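Local structure of hypothetical protein Atu0492 (Agrobacterium tumefaciens, 2GMY) at residues A[82-94]-A[103-115]. The protein is of unknown function but, as a member of the carboxymuconolactone decarboxylase family, is a putative AhpD-like antioxidant defence protein. Sequence-based numbering, arbitrary orientation.
Sequences TEQERALLGWVDA and APDDAFETLRAHF
Trp91 and Leu111 form the tightly packed middle of this helix pair, in an all-helical AhpD-like chain. The axes of helix segments 83-94 and 105-114 approach to 8.3 Å. They run roughly antiparallel (143°), joined through the short helix 98-101. Leu111 CD2 sits over one face of the indole as a CH-pi contact, almost straight above the five-membered ring and 3.5 Å from its centroid. With CG anti to the backbone N (chi1 -170°), Trp91 reaches across to the other segment. There CH2 meets Phe108 CD1 of the helix at 3.6 Å and Ala103 CB of the preceding loop. The two aromatic side chains run side by side, their planes inclined at 52°. Trp91 NE1 is satisfied beyond the pair by Thr124 of helix 117-139, and Gly139 of a second subunit packs on the indole.

The small Ala87 lets the helices come close: its CA is 4.9 Å from Leu111 CA, and its CB rests on Thr110 O and CG2. A water donates to both Ala87 O and Ala107 O, stitching the helices together.

Toward His114 the contact becomes more polar and more open to solvent. Gln84 CA lies 3.8 Å from the imidazole centroid, over its face, and the extended Gln84 side chain brings NE2 to His114 O in a weak, bent bond. Phe115, against Gln84 and Leu88, stays buried, edge-to-face with Phe34. Exposed Glu83 and Thr110 flank this margin. The chemistry is consistent with a join made chiefly by apolar and CH-pi packing, in which the one direct hydrogen bond is weak and the water gives the stronger polar link.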
# COMPACT_ATOMS: atom_id res chain seq x y z
N THR A 82 -20.39 10.99 -17.42
CA THR A 82 -20.84 12.35 -17.17
C THR A 82 -20.21 12.90 -15.88
O THR A 82 -19.71 12.14 -15.06
CB THR A 82 -22.37 12.41 -17.02
OG1 THR A 82 -22.74 11.82 -15.77
CG2 THR A 82 -23.07 11.66 -18.17
N GLU A 83 -20.27 14.22 -15.68
CA GLU A 83 -19.71 14.78 -14.45
C GLU A 83 -20.42 14.22 -13.22
O GLU A 83 -19.79 13.93 -12.21
CB GLU A 83 -19.73 16.32 -14.46
CG GLU A 83 -18.73 16.91 -15.47
CD GLU A 83 -17.30 16.36 -15.30
OE1 GLU A 83 -16.75 16.44 -14.17
OE2 GLU A 83 -16.71 15.85 -16.29
N GLN A 84 -21.73 14.03 -13.32
CA GLN A 84 -22.50 13.43 -12.23
C GLN A 84 -22.03 12.00 -11.96
O GLN A 84 -21.82 11.63 -10.80
CB GLN A 84 -23.98 13.41 -12.57
CG GLN A 84 -24.83 12.86 -11.44
CD GLN A 84 -26.31 12.99 -11.73
OE1 GLN A 84 -26.75 12.84 -12.87
NE2 GLN A 84 -27.10 13.24 -10.68
N GLU A 85 -21.88 11.20 -13.01
CA GLU A 85 -21.35 9.83 -12.86
C GLU A 85 -19.95 9.83 -12.23
O GLU A 85 -19.65 9.00 -11.36
CB GLU A 85 -21.32 9.09 -14.19
CG GLU A 85 -22.70 8.75 -14.69
CD GLU A 85 -22.73 8.16 -16.09
OE1 GLU A 85 -21.89 8.55 -16.94
OE2 GLU A 85 -23.59 7.30 -16.35
N ARG A 86 -19.10 10.76 -12.67
CA ARG A 86 -17.77 10.88 -12.07
C ARG A 86 -17.81 11.20 -10.59
O ARG A 86 -17.00 10.69 -9.81
CB ARG A 86 -16.90 11.91 -12.79
CG ARG A 86 -16.58 11.51 -14.20
CD ARG A 86 -15.68 12.54 -14.88
NE ARG A 86 -14.32 12.50 -14.35
CZ ARG A 86 -13.40 11.59 -14.69
NH1 ARG A 86 -13.69 10.63 -15.57
NH2 ARG A 86 -12.20 11.63 -14.13
N ALA A 87 -18.76 12.05 -10.20
CA ALA A 87 -18.92 12.42 -8.80
C ALA A 87 -19.29 11.18 -8.00
O ALA A 87 -18.75 10.90 -6.94
CB ALA A 87 -19.98 13.48 -8.67
N LEU A 88 -20.23 10.40 -8.54
CA LEU A 88 -20.66 9.18 -7.89
C LEU A 88 -19.52 8.16 -7.81
O LEU A 88 -19.26 7.60 -6.76
CB LEU A 88 -21.87 8.60 -8.63
CG LEU A 88 -22.48 7.30 -8.10
CD1 LEU A 88 -22.78 7.38 -6.60
CD2 LEU A 88 -23.74 6.95 -8.90
N LEU A 89 -18.82 7.95 -8.93
CA LEU A 89 -17.68 7.00 -8.97
C LEU A 89 -16.61 7.34 -7.93
O LEU A 89 -16.08 6.45 -7.25
CB LEU A 89 -17.08 6.97 -10.38
CG LEU A 89 -17.92 6.19 -11.39
CD1 LEU A 89 -17.62 6.63 -12.82
CD2 LEU A 89 -17.73 4.67 -11.22
N GLY A 90 -16.30 8.63 -7.79
CA GLY A 90 -15.32 9.06 -6.77
C GLY A 90 -15.73 8.62 -5.37
O GLY A 90 -14.88 8.20 -4.54
N TRP A 91 -17.03 8.69 -5.10
CA TRP A 91 -17.56 8.32 -3.79
C TRP A 91 -17.61 6.80 -3.63
O TRP A 91 -17.26 6.26 -2.57
CB TRP A 91 -18.94 8.91 -3.60
CG TRP A 91 -19.51 8.80 -2.22
CD1 TRP A 91 -20.66 8.15 -1.86
CD2 TRP A 91 -18.99 9.40 -1.02
NE1 TRP A 91 -20.89 8.30 -0.51
CE2 TRP A 91 -19.89 9.05 0.03
CE3 TRP A 91 -17.88 10.18 -0.72
CZ2 TRP A 91 -19.68 9.47 1.36
CZ3 TRP A 91 -17.68 10.60 0.61
CH2 TRP A 91 -18.59 10.24 1.62
N VAL A 92 -18.04 6.11 -4.68
CA VAL A 92 -17.98 4.64 -4.64
C VAL A 92 -16.57 4.17 -4.31
O VAL A 92 -16.37 3.31 -3.44
CB VAL A 92 -18.49 4.02 -5.95
CG1 VAL A 92 -18.25 2.51 -5.97
CG2 VAL A 92 -19.97 4.32 -6.13
N ASP A 93 -15.58 4.73 -5.00
CA ASP A 93 -14.18 4.37 -4.75
C ASP A 93 -13.77 4.68 -3.30
O ASP A 93 -13.23 3.81 -2.60
CB ASP A 93 -13.28 5.11 -5.73
CG ASP A 93 -13.36 4.54 -7.14
OD1 ASP A 93 -14.30 3.77 -7.43
OD2 ASP A 93 -12.47 4.87 -7.96
N ALA A 94 -14.03 5.91 -2.85
CA ALA A 94 -13.57 6.35 -1.52
C ALA A 94 -14.18 5.52 -0.40
O ALA A 94 -13.51 5.15 0.57
CB ALA A 94 -13.87 7.85 -1.31
N ALA A 103 -12.90 8.46 3.50
CA ALA A 103 -13.95 9.25 2.82
C ALA A 103 -13.70 10.77 2.82
O ALA A 103 -14.37 11.53 3.54
CB ALA A 103 -15.36 8.91 3.37
N PRO A 104 -12.70 11.22 2.02
CA PRO A 104 -12.20 12.60 2.09
C PRO A 104 -13.21 13.68 1.73
O PRO A 104 -14.15 13.43 0.96
CB PRO A 104 -11.04 12.61 1.07
CG PRO A 104 -10.64 11.14 0.94
CD PRO A 104 -11.96 10.42 1.02
N ASP A 105 -12.98 14.86 2.29
CA ASP A 105 -13.79 16.04 2.01
C ASP A 105 -13.98 16.31 0.52
O ASP A 105 -15.09 16.62 0.10
CB ASP A 105 -13.15 17.28 2.65
CG ASP A 105 -13.31 17.32 4.18
OD1 ASP A 105 -14.20 16.64 4.75
OD2 ASP A 105 -12.54 18.07 4.81
N ASP A 106 -12.91 16.21 -0.28
CA ASP A 106 -13.03 16.52 -1.71
C ASP A 106 -14.03 15.61 -2.42
O ASP A 106 -14.91 16.09 -3.15
CB ASP A 106 -11.67 16.48 -2.41
CG ASP A 106 -10.78 17.67 -2.03
OD1 ASP A 106 -11.24 18.59 -1.30
OD2 ASP A 106 -9.60 17.68 -2.46
N ALA A 107 -13.92 14.30 -2.18
CA ALA A 107 -14.85 13.32 -2.73
C ALA A 107 -16.30 13.57 -2.28
O ALA A 107 -17.24 13.46 -3.08
CB ALA A 107 -14.41 11.91 -2.37
N PHE A 108 -16.48 13.93 -1.02
CA PHE A 108 -17.82 14.20 -0.52
C PHE A 108 -18.39 15.49 -1.13
O PHE A 108 -19.57 15.54 -1.49
CB PHE A 108 -17.83 14.28 1.01
CG PHE A 108 -19.19 14.49 1.58
CD1 PHE A 108 -20.16 13.50 1.47
CD2 PHE A 108 -19.54 15.71 2.17
CE1 PHE A 108 -21.45 13.69 1.98
CE2 PHE A 108 -20.81 15.91 2.69
CZ PHE A 108 -21.78 14.91 2.58
N GLU A 109 -17.55 16.53 -1.24
CA GLU A 109 -17.97 17.82 -1.80
C GLU A 109 -18.45 17.67 -3.25
O GLU A 109 -19.47 18.24 -3.65
CB GLU A 109 -16.81 18.83 -1.73
CG GLU A 109 -17.17 20.21 -2.25
CD GLU A 109 -16.00 21.17 -2.29
OE1 GLU A 109 -14.82 20.72 -2.30
OE2 GLU A 109 -16.26 22.39 -2.34
N THR A 110 -17.69 16.91 -4.03
CA THR A 110 -18.03 16.67 -5.43
C THR A 110 -19.35 15.90 -5.53
O THR A 110 -20.20 16.20 -6.37
CB THR A 110 -16.87 15.93 -6.10
OG1 THR A 110 -15.69 16.75 -6.01
CG2 THR A 110 -17.17 15.63 -7.55
N LEU A 111 -19.53 14.92 -4.64
CA LEU A 111 -20.79 14.18 -4.59
C LEU A 111 -21.97 15.11 -4.27
O LEU A 111 -23.01 15.06 -4.94
CB LEU A 111 -20.69 13.04 -3.58
CG LEU A 111 -21.93 12.14 -3.48
CD1 LEU A 111 -22.02 11.18 -4.65
CD2 LEU A 111 -21.95 11.41 -2.15
N ARG A 112 -21.76 15.97 -3.28
CA ARG A 112 -22.79 16.91 -2.83
C ARG A 112 -23.22 17.87 -3.93
O ARG A 112 -24.35 18.35 -3.93
CB ARG A 112 -22.27 17.73 -1.66
CG ARG A 112 -22.65 17.19 -0.33
CD ARG A 112 -22.09 18.09 0.77
NE ARG A 112 -22.93 19.26 1.04
CZ ARG A 112 -22.55 20.53 0.91
NH1 ARG A 112 -21.32 20.84 0.48
NH2 ARG A 112 -23.43 21.50 1.20
N ALA A 113 -22.30 18.17 -4.83
CA ALA A 113 -22.61 19.04 -5.96
C ALA A 113 -23.79 18.50 -6.78
O ALA A 113 -24.62 19.27 -7.28
CB ALA A 113 -21.38 19.24 -6.82
N HIS A 114 -23.91 17.18 -6.85
CA HIS A 114 -24.82 16.51 -7.79
C HIS A 114 -25.99 15.77 -7.17
O HIS A 114 -26.87 15.30 -7.90
CB HIS A 114 -24.03 15.53 -8.65
CG HIS A 114 -23.04 16.19 -9.55
ND1 HIS A 114 -23.39 16.68 -10.78
CD2 HIS A 114 -21.73 16.47 -9.38
CE1 HIS A 114 -22.33 17.23 -11.34
NE2 HIS A 114 -21.31 17.12 -10.51
N PHE A 115 -25.96 15.60 -5.85
CA PHE A 115 -26.97 14.79 -5.18
C PHE A 115 -27.45 15.45 -3.90
O PHE A 115 -26.67 16.07 -3.18
CB PHE A 115 -26.40 13.39 -4.84
CG PHE A 115 -26.09 12.56 -6.06
CD1 PHE A 115 -27.10 11.87 -6.73
CD2 PHE A 115 -24.78 12.49 -6.55
CE1 PHE A 115 -26.80 11.10 -7.85
CE2 PHE A 115 -24.48 11.72 -7.68
CZ PHE A 115 -25.49 11.03 -8.32
O HOH W 1 -16.77 12.23 -5.49